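Local coordinates for glycoside hydrolase family protein (Novosphingobium sp. PP1Y, PDB 6Q2F) that probably hydrolyses terminal alpha-L-rhamnose residues from glycosides, as expected of an alpha-L-rhamnosidase of the glycoside hydrolases, at residues A510-R515 with Y551-T556; L441-S446 with A534-L539; V81-L86 with P713-I718; R662-E667 with N673-H678. One frame throughout, in Å; residues are numbered along the deposited sequence.

Contact 1 (A510-R515 with Y551-T556); sequences ANWTPR and YDYRRT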
loop_
_atom_site.group_PDB
_atom_site.type_symbol
_atom_site.label_atom_id
_atom_site.label_comp_id
_atom_site.label_asym_id
_atom_site.label_seq_id
_atom_site.Cartn_x
_atom_site.Cartn_y
_atom_site.Cartn_z
ATOM N N ALA A 510 -6.755 -12.232 12.692
ATOM C CA ALA A 510 -7.636 -13.387 12.793
ATOM C C ALA A 510 -6.904 -14.642 12.322
ATOM O O ALA A 510 -6.102 -14.596 11.381
ATOM C CB ALA A 510 -8.896 -13.165 11.963
ATOM N N ASN A 511 -7.169 -15.769 12.986
ATOM C CA ASN A 511 -6.426 -16.974 12.627
ATOM C C ASN A 511 -7.277 -18.229 12.741
ATOM O O ASN A 511 -6.727 -19.325 12.953
ATOM C CB ASN A 511 -5.168 -17.129 13.493
ATOM C CG ASN A 511 -5.486 -17.462 14.955
ATOM O OD1 ASN A 511 -6.638 -17.486 15.381
ATOM N ND2 ASN A 511 -4.433 -17.717 15.730
ATOM N N TRP A 512 -8.600 -18.110 12.654
ATOM C CA TRP A 512 -9.453 -19.288 12.580
ATOM C C TRP A 512 -10.618 -19.009 11.643
ATOM O O TRP A 512 -11.100 -17.879 11.520
ATOM C CB TRP A 512 -10.000 -19.732 13.955
ATOM C CG TRP A 512 -10.897 -20.926 13.805
ATOM C CD1 TRP A 512 -12.250 -20.934 13.819
ATOM C CD2 TRP A 512 -10.489 -22.274 13.528
ATOM N NE1 TRP A 512 -12.725 -22.207 13.605
ATOM C CE2 TRP A 512 -11.658 -23.045 13.409
ATOM C CE3 TRP A 512 -9.244 -22.903 13.383
ATOM C CZ2 TRP A 512 -11.627 -24.419 13.168
ATOM C CZ3 TRP A 512 -9.214 -24.260 13.124
ATOM C CH2 TRP A 512 -10.397 -25.003 13.026
ATOM N N THR A 513 -11.065 -20.063 10.977
ATOM C CA THR A 513 -12.282 -19.999 10.189
ATOM C C THR A 513 -12.841 -21.413 10.181
ATOM O O THR A 513 -12.067 -22.375 10.257
ATOM C CB THR A 513 -12.007 -19.453 8.769
ATOM O OG1 THR A 513 -13.230 -19.062 8.131
ATOM C CG2 THR A 513 -11.270 -20.474 7.898
ATOM N N PRO A 514 -14.163 -21.577 10.137
ATOM C CA PRO A 514 -14.742 -22.903 10.453
ATOM C C PRO A 514 -14.274 -24.047 9.547
ATOM O O PRO A 514 -14.114 -25.173 10.032
ATOM C CB PRO A 514 -16.253 -22.655 10.342
ATOM C CG PRO A 514 -16.397 -21.205 10.754
ATOM C CD PRO A 514 -15.189 -20.520 10.084
ATOM N N ARG A 515 -14.018 -23.794 8.264
ATOM C CA ARG A 515 -13.553 -24.830 7.348
ATOM C C ARG A 515 -12.046 -24.999 7.367
ATOM O O ARG A 515 -11.517 -25.731 6.528
ATOM C CB ARG A 515 -14.009 -24.521 5.916
ATOM C CG ARG A 515 -15.539 -24.439 5.740
ATOM C CD ARG A 515 -15.886 -24.118 4.289
ATOM N NE ARG A 515 -17.326 -24.186 4.029
ATOM C CZ ARG A 515 -17.894 -25.009 3.155
ATOM N NH1 ARG A 515 -17.141 -25.839 2.440
ATOM N NH2 ARG A 515 -19.210 -24.998 2.990
ATOM N N TYR A 551 4.190 -22.088 9.860
ATOM C CA TYR A 551 4.321 -21.494 8.530
ATOM C C TYR A 551 3.197 -21.953 7.605
ATOM O O TYR A 551 2.559 -21.138 6.925
ATOM C CB TYR A 551 5.681 -21.848 7.912
ATOM C CG TYR A 551 5.800 -21.467 6.439
ATOM C CD1 TYR A 551 5.412 -22.347 5.439
ATOM C CD2 TYR A 551 6.277 -20.217 6.056
ATOM C CE1 TYR A 551 5.496 -21.998 4.088
ATOM C CE2 TYR A 551 6.377 -19.860 4.701
ATOM C CZ TYR A 551 5.972 -20.752 3.732
ATOM O OH TYR A 551 6.061 -20.424 2.384
ATOM N N ASP A 552 2.957 -23.267 7.554
ATOM C CA ASP A 552 1.885 -23.816 6.723
ATOM C C ASP A 552 0.524 -23.286 7.155
ATOM O O ASP A 552 -0.366 -23.068 6.321
ATOM C CB ASP A 552 1.893 -25.354 6.796
ATOM C CG ASP A 552 3.046 -25.969 6.017
ATOM O OD1 ASP A 552 3.555 -25.281 5.100
ATOM O OD2 ASP A 552 3.436 -27.128 6.315
ATOM N N TYR A 553 0.336 -23.099 8.460
ATOM C CA TYR A 553 -0.935 -22.574 8.942
ATOM C C TYR A 553 -1.103 -21.122 8.525
ATOM O O TYR A 553 -2.145 -20.742 7.981
ATOM C CB TYR A 553 -1.018 -22.737 10.460
ATOM C CG TYR A 553 -2.400 -22.526 11.021
ATOM C CD1 TYR A 553 -3.292 -23.587 11.129
ATOM C CD2 TYR A 553 -2.815 -21.267 11.437
ATOM C CE1 TYR A 553 -4.556 -23.401 11.647
ATOM C CE2 TYR A 553 -4.085 -21.063 11.948
ATOM C CZ TYR A 553 -4.952 -22.143 12.054
ATOM O OH TYR A 553 -6.215 -21.965 12.563
ATOM N N ARG A 554 -0.068 -20.303 8.737
ATOM C CA ARG A 554 -0.114 -18.919 8.278
ATOM C C ARG A 554 -0.325 -18.861 6.779
ATOM O O ARG A 554 -1.059 -18.000 6.281
ATOM C CB ARG A 554 1.173 -18.181 8.669
ATOM C CG ARG A 554 1.329 -17.982 10.188
ATOM C CD ARG A 554 2.437 -16.979 10.490
ATOM N NE ARG A 554 3.669 -17.359 9.810
ATOM C CZ ARG A 554 4.530 -18.260 10.273
ATOM N NH1 ARG A 554 4.309 -18.870 11.431
ATOM N NH2 ARG A 554 5.619 -18.544 9.582
ATOM N N ARG A 555 0.282 -19.795 6.041
ATOM C CA ARG A 555 0.158 -19.754 4.588
ATOM C C ARG A 555 -1.259 -20.093 4.153
ATOM O O ARG A 555 -1.770 -19.541 3.166
ATOM C CB ARG A 555 1.168 -20.706 3.953
ATOM C CG ARG A 555 1.090 -20.729 2.437
ATOM C CD ARG A 555 2.381 -21.233 1.835
ATOM N NE ARG A 555 2.310 -21.300 0.378
ATOM C CZ ARG A 555 3.365 -21.483 -0.407
ATOM N NH1 ARG A 555 4.573 -21.600 0.135
ATOM N NH2 ARG A 555 3.214 -21.527 -1.726
ATOM N N THR A 556 -1.917 -20.982 4.877
ATOM C CA THR A 556 -3.299 -21.286 4.538
ATOM C C THR A 556 -4.196 -20.076 4.755
ATOM O O THR A 556 -5.101 -19.812 3.953
ATOM C CB THR A 556 -3.767 -22.480 5.366
ATOM O OG1 THR A 556 -2.929 -23.611 5.074
ATOM C CG2 THR A 556 -5.214 -22.828 5.049
#
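Tyr553 OH donates a hydrogen bond of 2.7 Å to the backbone O of Asn511, the one polar link between this irregular segment and the helix 551-556. The hydroxyl comes in 24° off the C=O line and tilted 18° out of the carbonyl plane. The acceptor sits at the edge of the tyrosine ring, in its plane. Packing contributes the remainder: the same hydroxyl meets the edge of the Trp512 indole, 3.3 Å from CE3, and the CB of Asn511 lies 4.4 Å from Tyr553 CE2. A chi1 of -167° puts CG of Tyr553 anti to the backbone N and carries the hydroxyl across to the loop. Replacing Tyr553 by a phenylalanine would probably leave the carbonyl of Asn511 without this donor and the edge of Trp512 without its polar neighbour. The Asn511 amide is held elsewhere, OD1 by Leu153 N of strand 151-160 and ND2 by Ala386 O, so the loop has further polar ties besides the tyrosine. All three touching residues are buried. A tyrosine of helix 543-575 is thus bonded to the backbone of the loop after barrel strand 497-502 of this (beta/alpha)8 (TIM) barrel.

Contact 2 (L441-S446 with A534-L539); sequences LRLGYS and ALTGTL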
loop_
_atom_site.group_PDB
_atom_site.type_symbol
_atom_site.label_atom_id
_atom_site.label_comp_id
_atom_site.label_asym_id
_atom_site.label_seq_id
_atom_site.Cartn_x
_atom_site.Cartn_y
_atom_site.Cartn_z
ATOM N N LEU A 441 -6.818 -30.769 25.373
ATOM C CA LEU A 441 -6.944 -29.452 24.841
ATOM C C LEU A 441 -8.292 -29.245 24.212
ATOM O O LEU A 441 -8.670 -29.952 23.318
ATOM C CB LEU A 441 -5.861 -29.297 23.800
ATOM C CG LEU A 441 -5.490 -27.967 23.230
ATOM C CD1 LEU A 441 -5.551 -26.935 24.306
ATOM C CD2 LEU A 441 -4.091 -28.051 22.706
ATOM N N ARG A 442 -9.006 -28.254 24.700
ATOM C CA ARG A 442 -10.277 -27.945 24.143
ATOM C C ARG A 442 -10.085 -26.667 23.352
ATOM O O ARG A 442 -9.847 -25.620 23.893
ATOM C CB ARG A 442 -11.355 -27.784 25.191
ATOM C CG ARG A 442 -12.695 -27.468 24.583
ATOM C CD ARG A 442 -13.806 -27.491 25.597
ATOM N NE ARG A 442 -15.062 -27.052 25.045
ATOM C CZ ARG A 442 -16.147 -26.848 25.759
ATOM N NH1 ARG A 442 -16.129 -27.042 27.053
ATOM N NH2 ARG A 442 -17.249 -26.441 25.178
ATOM N N LEU A 443 -10.205 -26.798 22.049
ATOM C CA LEU A 443 -10.056 -25.677 21.143
ATOM C C LEU A 443 -11.426 -25.110 20.814
ATOM O O LEU A 443 -12.381 -25.859 20.588
ATOM C CB LEU A 443 -9.344 -26.113 19.864
ATOM C CG LEU A 443 -7.989 -26.768 20.088
ATOM C CD1 LEU A 443 -7.416 -27.212 18.748
ATOM C CD2 LEU A 443 -7.058 -25.790 20.779
ATOM N N GLY A 444 -11.514 -23.789 20.786
ATOM C CA GLY A 444 -12.711 -23.127 20.313
ATOM C C GLY A 444 -12.316 -21.891 19.549
ATOM O O GLY A 444 -11.126 -21.673 19.289
ATOM N N TYR A 445 -13.293 -21.081 19.165
ATOM C CA TYR A 445 -12.986 -19.774 18.615
ATOM C C TYR A 445 -13.900 -18.732 19.239
ATOM O O TYR A 445 -14.951 -19.040 19.816
ATOM C CB TYR A 445 -13.099 -19.744 17.076
ATOM C CG TYR A 445 -14.505 -19.849 16.524
ATOM C CD1 TYR A 445 -15.343 -18.731 16.469
ATOM C CD2 TYR A 445 -14.992 -21.065 16.043
ATOM C CE1 TYR A 445 -16.631 -18.828 15.956
ATOM C CE2 TYR A 445 -16.269 -21.169 15.520
ATOM C CZ TYR A 445 -17.087 -20.051 15.482
ATOM O OH TYR A 445 -18.364 -20.161 14.970
ATOM N N SER A 446 -13.472 -17.486 19.110
ATOM C CA SER A 446 -14.262 -16.353 19.554
ATOM C C SER A 446 -13.926 -15.179 18.640
ATOM O O SER A 446 -13.072 -15.281 17.759
ATOM C CB SER A 446 -14.004 -16.056 21.028
ATOM O OG SER A 446 -12.683 -15.595 21.217
ATOM N N ALA A 534 0.487 -26.828 18.670
ATOM C CA ALA A 534 1.508 -25.807 18.449
ATOM C C ALA A 534 0.913 -24.411 18.404
ATOM O O ALA A 534 1.573 -23.440 18.793
ATOM C CB ALA A 534 2.265 -26.098 17.151
ATOM N N LEU A 535 -0.314 -24.280 17.901
ATOM C CA LEU A 535 -0.977 -22.978 17.863
ATOM C C LEU A 535 -1.232 -22.426 19.256
ATOM O O LEU A 535 -1.491 -21.222 19.398
ATOM C CB LEU A 535 -2.310 -23.085 17.124
ATOM C CG LEU A 535 -2.252 -23.446 15.650
ATOM C CD1 LEU A 535 -3.598 -23.949 15.186
ATOM C CD2 LEU A 535 -1.835 -22.207 14.856
ATOM N N THR A 536 -1.179 -23.276 20.285
ATOM C CA THR A 536 -1.396 -22.855 21.661
ATOM C C THR A 536 -0.119 -22.855 22.489
ATOM O O THR A 536 -0.190 -22.640 23.700
ATOM C CB THR A 536 -2.430 -23.757 22.338
ATOM O OG1 THR A 536 -1.825 -25.022 22.628
ATOM C CG2 THR A 536 -3.622 -23.978 21.430
ATOM N N GLY A 537 1.044 -23.099 21.878
ATOM C CA GLY A 537 2.304 -23.087 22.583
ATOM C C GLY A 537 2.920 -24.451 22.813
ATOM O O GLY A 537 4.107 -24.520 23.155
ATOM N N THR A 538 2.164 -25.535 22.645
ATOM C CA THR A 538 2.682 -26.867 22.949
ATOM C C THR A 538 3.540 -27.356 21.791
ATOM O O THR A 538 3.041 -27.560 20.680
ATOM C CB THR A 538 1.549 -27.850 23.223
ATOM O OG1 THR A 538 0.897 -27.494 24.443
ATOM C CG2 THR A 538 2.112 -29.274 23.349
ATOM N N LEU A 539 4.828 -27.557 22.051
ATOM C CA LEU A 539 5.725 -28.070 21.027
ATOM C C LEU A 539 5.263 -29.444 20.566
ATOM O O LEU A 539 5.013 -30.330 21.383
ATOM C CB LEU A 539 7.154 -28.144 21.560
ATOM C CG LEU A 539 8.204 -28.617 20.558
ATOM C CD1 LEU A 539 8.250 -27.706 19.343
ATOM C CD2 LEU A 539 9.567 -28.691 21.224
#
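Thr536 meets Leu441 and Leu443, which project from the same side of strand 436-447, and it supplies every close contact from the segment 534-539. Before it, Ala534 accepts at its O a backbone hydrogen bond of 3.1 Å from Gly537 N, which closes a type I beta turn with Leu535 and Thr536 at its corners. Leu535 also points its CB toward the strand, yet stays beyond contact distance and touches Leu550 and Tyr553 of helix 543-575. At Thr536 the two branches divide the work. OG1, between the backbone N and the carbonyl carbon (chi1 74°), faces Leu441 CD2 at 3.8 Å, the two side chains meeting tip to tip; CG2 touches Leu443 CD2 at 3.9 Å, where the side chains run at a slant. The hydroxyl is hydrogen-bonded to Pro533 O, so its contact with the methyl is van der Waals packing only. Gly537 follows with phi 107°, where a side chain would be jammed against the carbonyl O of Thr536. Thr538 touches Phe214 of strand 206-217. In the antiparallel sheet strand 436-447 runs between strands 151-160 and 206-217; Trp155 of the former also touches Thr536, and helix 543-575 packs against Ala534, Leu535 and Leu539.

Contact 3 (V81-L86 with P713-I718); sequences VGIGGL and PWVDYI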
loop_
_atom_site.group_PDB
_atom_site.type_symbol
_atom_site.label_atom_id
_atom_site.label_comp_id
_atom_site.label_asym_id
_atom_site.label_seq_id
_atom_site.Cartn_x
_atom_site.Cartn_y
_atom_site.Cartn_z
ATOM N N VAL A 81 -12.959 20.000 -15.866
ATOM C CA VAL A 81 -11.542 19.855 -15.579
ATOM C C VAL A 81 -10.965 18.550 -16.138
ATOM O O VAL A 81 -9.760 18.308 -16.019
ATOM C CB VAL A 81 -11.273 19.908 -14.063
ATOM C CG1 VAL A 81 -11.648 21.270 -13.502
ATOM C CG2 VAL A 81 -12.037 18.802 -13.349
ATOM N N GLY A 82 -11.793 17.711 -16.761
ATOM C CA GLY A 82 -11.345 16.505 -17.432
ATOM C C GLY A 82 -11.175 15.276 -16.562
ATOM O O GLY A 82 -10.411 14.381 -16.929
ATOM N N ILE A 83 -11.853 15.202 -15.435
ATOM C CA ILE A 83 -11.759 14.053 -14.548
ATOM C C ILE A 83 -12.627 12.944 -15.117
ATOM O O ILE A 83 -13.683 13.212 -15.692
ATOM C CB ILE A 83 -12.178 14.464 -13.127
ATOM C CG1 ILE A 83 -11.006 15.131 -12.406
ATOM C CG2 ILE A 83 -12.747 13.257 -12.321
ATOM C CD1 ILE A 83 -11.438 15.984 -11.233
ATOM N N GLY A 84 -12.157 11.699 -15.020
ATOM C CA GLY A 84 -12.847 10.598 -15.663
ATOM C C GLY A 84 -13.782 9.818 -14.754
ATOM O O GLY A 84 -14.574 8.996 -15.219
ATOM N N GLY A 85 -13.698 10.037 -13.456
ATOM C CA GLY A 85 -14.545 9.266 -12.563
ATOM C C GLY A 85 -14.274 9.637 -11.127
ATOM O O GLY A 85 -13.404 10.462 -10.825
ATOM N N LEU A 86 -15.041 9.018 -10.242
ATOM C CA LEU A 86 -15.019 9.421 -8.847
ATOM C C LEU A 86 -15.439 8.239 -7.993
ATOM O O LEU A 86 -16.217 7.392 -8.425
ATOM C CB LEU A 86 -15.932 10.631 -8.598
ATOM C CG LEU A 86 -17.454 10.460 -8.675
ATOM C CD1 LEU A 86 -18.081 11.819 -8.341
ATOM C CD2 LEU A 86 -17.954 10.002 -10.060
ATOM N N PRO A 713 -5.541 21.856 -17.558
ATOM C CA PRO A 713 -4.237 21.467 -18.126
ATOM C C PRO A 713 -3.489 20.472 -17.261
ATOM O O PRO A 713 -2.863 19.559 -17.797
ATOM C CB PRO A 713 -3.478 22.803 -18.240
ATOM C CG PRO A 713 -4.569 23.835 -18.346
ATOM C CD PRO A 713 -5.639 23.313 -17.390
ATOM N N TRP A 714 -3.563 20.614 -15.935
ATOM C CA TRP A 714 -2.959 19.639 -15.023
ATOM C C TRP A 714 -3.595 18.262 -15.197
ATOM O O TRP A 714 -2.895 17.258 -15.341
ATOM C CB TRP A 714 -3.101 20.157 -13.579
ATOM C CG TRP A 714 -2.851 19.185 -12.418
ATOM C CD1 TRP A 714 -3.733 18.877 -11.411
ATOM C CD2 TRP A 714 -1.654 18.424 -12.139
ATOM N NE1 TRP A 714 -3.162 17.987 -10.532
ATOM C CE2 TRP A 714 -1.886 17.701 -10.945
ATOM C CE3 TRP A 714 -0.413 18.295 -12.771
ATOM C CZ2 TRP A 714 -0.934 16.844 -10.386
ATOM C CZ3 TRP A 714 0.545 17.437 -12.205
ATOM C CH2 TRP A 714 0.273 16.729 -11.034
ATOM N N VAL A 715 -4.926 18.193 -15.222
ATOM C CA VAL A 715 -5.587 16.904 -15.407
ATOM C C VAL A 715 -5.266 16.340 -16.791
ATOM O O VAL A 715 -5.087 15.127 -16.954
ATOM C CB VAL A 715 -7.101 17.045 -15.163
ATOM C CG1 VAL A 715 -7.820 15.716 -15.387
ATOM C CG2 VAL A 715 -7.364 17.560 -13.729
ATOM N N ASP A 716 -5.163 17.215 -17.805
ATOM C CA ASP A 716 -4.787 16.756 -19.142
ATOM C C ASP A 716 -3.390 16.148 -19.134
ATOM O O ASP A 716 -3.112 15.179 -19.845
ATOM C CB ASP A 716 -4.829 17.918 -20.136
ATOM C CG ASP A 716 -6.231 18.242 -20.630
ATOM O OD1 ASP A 716 -7.125 17.383 -20.576
ATOM O OD2 ASP A 716 -6.411 19.367 -21.129
ATOM N N TYR A 717 -2.484 16.732 -18.357
ATOM C CA TYR A 717 -1.144 16.175 -18.233
ATOM C C TYR A 717 -1.201 14.770 -17.664
ATOM O O TYR A 717 -0.519 13.856 -18.160
ATOM C CB TYR A 717 -0.306 17.097 -17.348
ATOM C CG TYR A 717 1.028 16.534 -16.931
ATOM C CD1 TYR A 717 1.151 15.734 -15.788
ATOM C CD2 TYR A 717 2.166 16.802 -17.676
ATOM C CE1 TYR A 717 2.388 15.239 -15.404
ATOM C CE2 TYR A 717 3.393 16.316 -17.299
ATOM C CZ TYR A 717 3.498 15.534 -16.174
ATOM O OH TYR A 717 4.732 15.079 -15.817
ATOM N N ILE A 718 -2.032 14.573 -16.640
ATOM C CA ILE A 718 -2.196 13.245 -16.058
ATOM C C ILE A 718 -2.883 12.308 -17.039
ATOM O O ILE A 718 -2.483 11.145 -17.189
ATOM C CB ILE A 718 -2.975 13.351 -14.743
ATOM C CG1 ILE A 718 -2.176 14.186 -13.724
ATOM C CG2 ILE A 718 -3.328 11.941 -14.214
ATOM C CD1 ILE A 718 -3.007 14.629 -12.483
#
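Val715 presses its branched side chain against the backbone of Val81 and Gly82, and this is where the contact is tight. Its CB lies 3.1 Å from Val81 O, and CG1, anti to the backbone N (chi1 179°), lies 3.3 Å from Gly82 O. CG2 lies 3.4 Å from Val81 O, so that carbonyl oxygen is met by both methyls as well as the carbon that bears them. A CB at Gly82 would point toward the helix and lie 3.7 Å from Val715 CG1, an ordinary contact; it is the positive phi of 85° that favours glycine here. Gly82 ends helix 68-81 in a Schellman motif, which turns the chain sharply. The looser part is the apolar touch of Ile83 CG1 on Val715 CG1 at 4.4 Å. On the partly exposed flank, Asp716 covers little of the loop; its OD1 pairs with Arg712 NE, while Arg54 NH1, bonded to Gly82 O, makes only a long, weak ion pair with the same carboxylate. The contact joins the turn between helix 68-81 and strand 85-91 to helix 712-726, with Pro55 and Phe701 also touching Val715, and Trp714 and Tyr717 of that helix packing on helix 657-670.

Contact 4 (R662-E667 with N673-H678); sequences RFIDLE and NRPVIH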
loop_
_atom_site.group_PDB
_atom_site.type_symbol
_atom_site.label_atom_id
_atom_site.label_comp_id
_atom_site.label_asym_id
_atom_site.label_seq_id
_atom_site.Cartn_x
_atom_site.Cartn_y
_atom_site.Cartn_z
ATOM N N ARG A 662 6.143 16.111 -9.436
ATOM C CA ARG A 662 7.104 15.078 -9.064
ATOM C C ARG A 662 6.435 13.874 -8.400
ATOM O O ARG A 662 6.960 12.757 -8.489
ATOM C CB ARG A 662 8.164 15.664 -8.127
ATOM C CG ARG A 662 7.578 16.387 -6.927
ATOM C CD ARG A 662 8.625 17.199 -6.146
ATOM N NE ARG A 662 9.129 16.364 -5.078
ATOM C CZ ARG A 662 8.917 16.554 -3.784
ATOM N NH1 ARG A 662 8.241 17.607 -3.348
ATOM N NH2 ARG A 662 9.414 15.677 -2.923
ATOM N N PHE A 663 5.288 14.068 -7.720
ATOM C CA PHE A 663 4.621 12.920 -7.091
ATOM C C PHE A 663 3.983 12.020 -8.153
ATOM O O PHE A 663 4.234 10.813 -8.184
ATOM C CB PHE A 663 3.576 13.383 -6.062
ATOM C CG PHE A 663 4.130 14.281 -4.998
ATOM C CD1 PHE A 663 5.331 13.966 -4.382
ATOM C CD2 PHE A 663 3.461 15.438 -4.617
ATOM C CE1 PHE A 663 5.874 14.800 -3.415
ATOM C CE2 PHE A 663 3.994 16.282 -3.641
ATOM C CZ PHE A 663 5.205 15.966 -3.040
ATOM N N ILE A 664 3.205 12.611 -9.073
ATOM C CA ILE A 664 2.506 11.842 -10.104
ATOM C C ILE A 664 3.493 11.226 -11.080
ATOM O O ILE A 664 3.240 10.154 -11.632
ATOM C CB ILE A 664 1.473 12.728 -10.833
ATOM C CG1 ILE A 664 0.291 11.880 -11.305
ATOM C CG2 ILE A 664 2.093 13.551 -11.972
ATOM C CD1 ILE A 664 -0.649 11.491 -10.155
ATOM N N ASP A 665 4.614 11.913 -11.338
ATOM C CA ASP A 665 5.660 11.340 -12.179
ATOM C C ASP A 665 6.278 10.120 -11.508
ATOM O O ASP A 665 6.595 9.129 -12.172
ATOM C CB ASP A 665 6.721 12.406 -12.505
ATOM C CG ASP A 665 6.179 13.530 -13.407
ATOM O OD1 ASP A 665 5.059 13.406 -13.951
ATOM O OD2 ASP A 665 6.875 14.551 -13.586
ATOM N N LEU A 666 6.417 10.149 -10.184
ATOM C CA LEU A 666 6.927 8.980 -9.483
ATOM C C LEU A 666 5.939 7.816 -9.571
ATOM O O LEU A 666 6.341 6.669 -9.781
ATOM C CB LEU A 666 7.239 9.347 -8.029
ATOM C CG LEU A 666 7.639 8.140 -7.170
ATOM C CD1 LEU A 666 8.970 7.510 -7.690
ATOM C CD2 LEU A 666 7.766 8.529 -5.693
ATOM N N GLU A 667 4.637 8.094 -9.442
ATOM C CA GLU A 667 3.642 7.045 -9.638
ATOM C C GLU A 667 3.707 6.493 -11.055
ATOM O O GLU A 667 3.643 5.272 -11.271
ATOM C CB GLU A 667 2.249 7.592 -9.366
ATOM C CG GLU A 667 2.021 8.004 -7.932
ATOM C CD GLU A 667 0.642 8.578 -7.745
ATOM O OE1 GLU A 667 -0.293 8.113 -8.428
ATOM O OE2 GLU A 667 0.505 9.498 -6.924
ATOM N N ASN A 673 -0.899 3.852 -13.989
ATOM C CA ASN A 673 -1.425 4.536 -15.165
ATOM C C ASN A 673 -2.892 4.917 -15.005
ATOM O O ASN A 673 -3.550 5.219 -16.003
ATOM C CB ASN A 673 -1.220 3.661 -16.429
ATOM C CG ASN A 673 -1.834 2.285 -16.289
ATOM O OD1 ASN A 673 -2.801 2.089 -15.553
ATOM N ND2 ASN A 673 -1.285 1.322 -17.011
ATOM N N ARG A 674 -3.442 4.863 -13.797
ATOM C CA ARG A 674 -4.757 5.443 -13.511
ATOM C C ARG A 674 -4.700 6.066 -12.129
ATOM O O ARG A 674 -5.049 5.425 -11.126
ATOM C CB ARG A 674 -5.881 4.406 -13.581
ATOM C CG ARG A 674 -7.221 4.966 -13.105
ATOM C CD ARG A 674 -8.386 4.126 -13.531
ATOM N NE ARG A 674 -8.585 4.151 -14.978
ATOM C CZ ARG A 674 -9.519 3.450 -15.612
ATOM N NH1 ARG A 674 -10.345 2.664 -14.927
ATOM N NH2 ARG A 674 -9.623 3.531 -16.927
ATOM N N PRO A 675 -4.214 7.298 -12.022
ATOM C CA PRO A 675 -4.211 7.951 -10.714
ATOM C C PRO A 675 -5.640 8.140 -10.222
ATOM O O PRO A 675 -6.559 8.420 -10.999
ATOM C CB PRO A 675 -3.505 9.285 -10.987
ATOM C CG PRO A 675 -2.599 8.975 -12.211
ATOM C CD PRO A 675 -3.498 8.091 -13.042
ATOM N N VAL A 676 -5.834 7.926 -8.929
ATOM C CA VAL A 676 -7.090 8.223 -8.261
ATOM C C VAL A 676 -6.731 9.238 -7.182
ATOM O O VAL A 676 -6.133 8.883 -6.156
ATOM C CB VAL A 676 -7.767 6.969 -7.685
ATOM C CG1 VAL A 676 -9.167 7.328 -7.137
ATOM C CG2 VAL A 676 -7.874 5.880 -8.778
ATOM N N ILE A 677 -6.995 10.492 -7.448
ATOM C CA ILE A 677 -6.573 11.527 -6.549
ATOM C C ILE A 677 -7.264 11.582 -5.226
ATOM O O ILE A 677 -8.431 11.657 -5.157
ATOM C CB ILE A 677 -6.614 12.900 -7.223
ATOM C CG1 ILE A 677 -5.781 12.882 -8.478
ATOM C CG2 ILE A 677 -6.127 13.974 -6.284
ATOM C CD1 ILE A 677 -6.239 13.825 -9.539
ATOM N N HIS A 678 -6.473 11.551 -4.190
ATOM C CA HIS A 678 -6.928 11.672 -2.847
ATOM C C HIS A 678 -6.739 13.119 -2.442
ATOM O O HIS A 678 -5.625 13.486 -2.230
ATOM C CB HIS A 678 -6.036 10.828 -1.978
ATOM C CG HIS A 678 -6.440 10.784 -0.551
ATOM N ND1 HIS A 678 -6.281 11.846 0.296
ATOM C CD2 HIS A 678 -6.994 9.802 0.180
ATOM C CE1 HIS A 678 -6.741 11.529 1.480
ATOM N NE2 HIS A 678 -7.174 10.292 1.438
#
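Ile664 brings its CD1 methyl to the CB-CG edge of the Pro675 ring, joining the helix and second strand of the beta-alpha-beta unit made by strand 642-649, helix 657-670 and strand 674-677, part of the closed eight-stranded parallel (beta/alpha)8 barrel. In this first shell CD1 lies 3.7 Å from Pro675 CB and 3.8 Å from CG, so the methyl abuts that edge of the pyrrolidine; the two side chains cross at about a right angle. Glu667, one turn on, also points to the strand, but its OE1 stays 4.3 Å from Pro675 CB. Next come the neighbours that set these groups. In Ile664, chi1 -149°, well off a staggered value, with chi2 75° sends CG1 and CD1 to the proline, while CG2 packs toward Trp714 and Tyr717 of helix 712-726; Met646 also borders the side chain. Pro675 is flanked by Ile718 and Ser722 of the same helix and by Ser645. The Glu667 carboxylate is buried, and OE1 is satisfied by Ser645 OG on strand 642-649, which pairs in parallel with strand 674-677. Farther out, the residue before the strand, Asn673, is tied by OD1 to Val641 N and by ND2 to Leu725 O and Asn639 O. Along the helix, the backbone bond from Glu667 N to Phe663 O is 3.0 Å long.

The four contacts fall into two touching pairs. Contacts 1 and 2 have centres about 13 Å apart and meet where Trp512 NE1 lies 3.5 Å from Tyr445 CD2 and Tyr553 CD2 lies 3.7 Å from Leu535 CD2; their segments alternate along the chain. Contacts 3 and 4, centres about 12 Å apart, both reach the barrel sheet, and helix 712-726 of contact 3 packs on contact 4: Tyr717 OH is 2.5 Å from Asp665 OD1, probably a hydrogen bond, and Ile718 CG2 packs 3.7 Å from Pro675 CG. Contacts 1 and 3, about 43 Å apart by centres, lie on opposite sides of the chain's centre. The bound sodium ion, at Asp503, Ser504, Glu583, Glu586 and Glu644, is about 12 Å from the Glu667 side chain of contact 4.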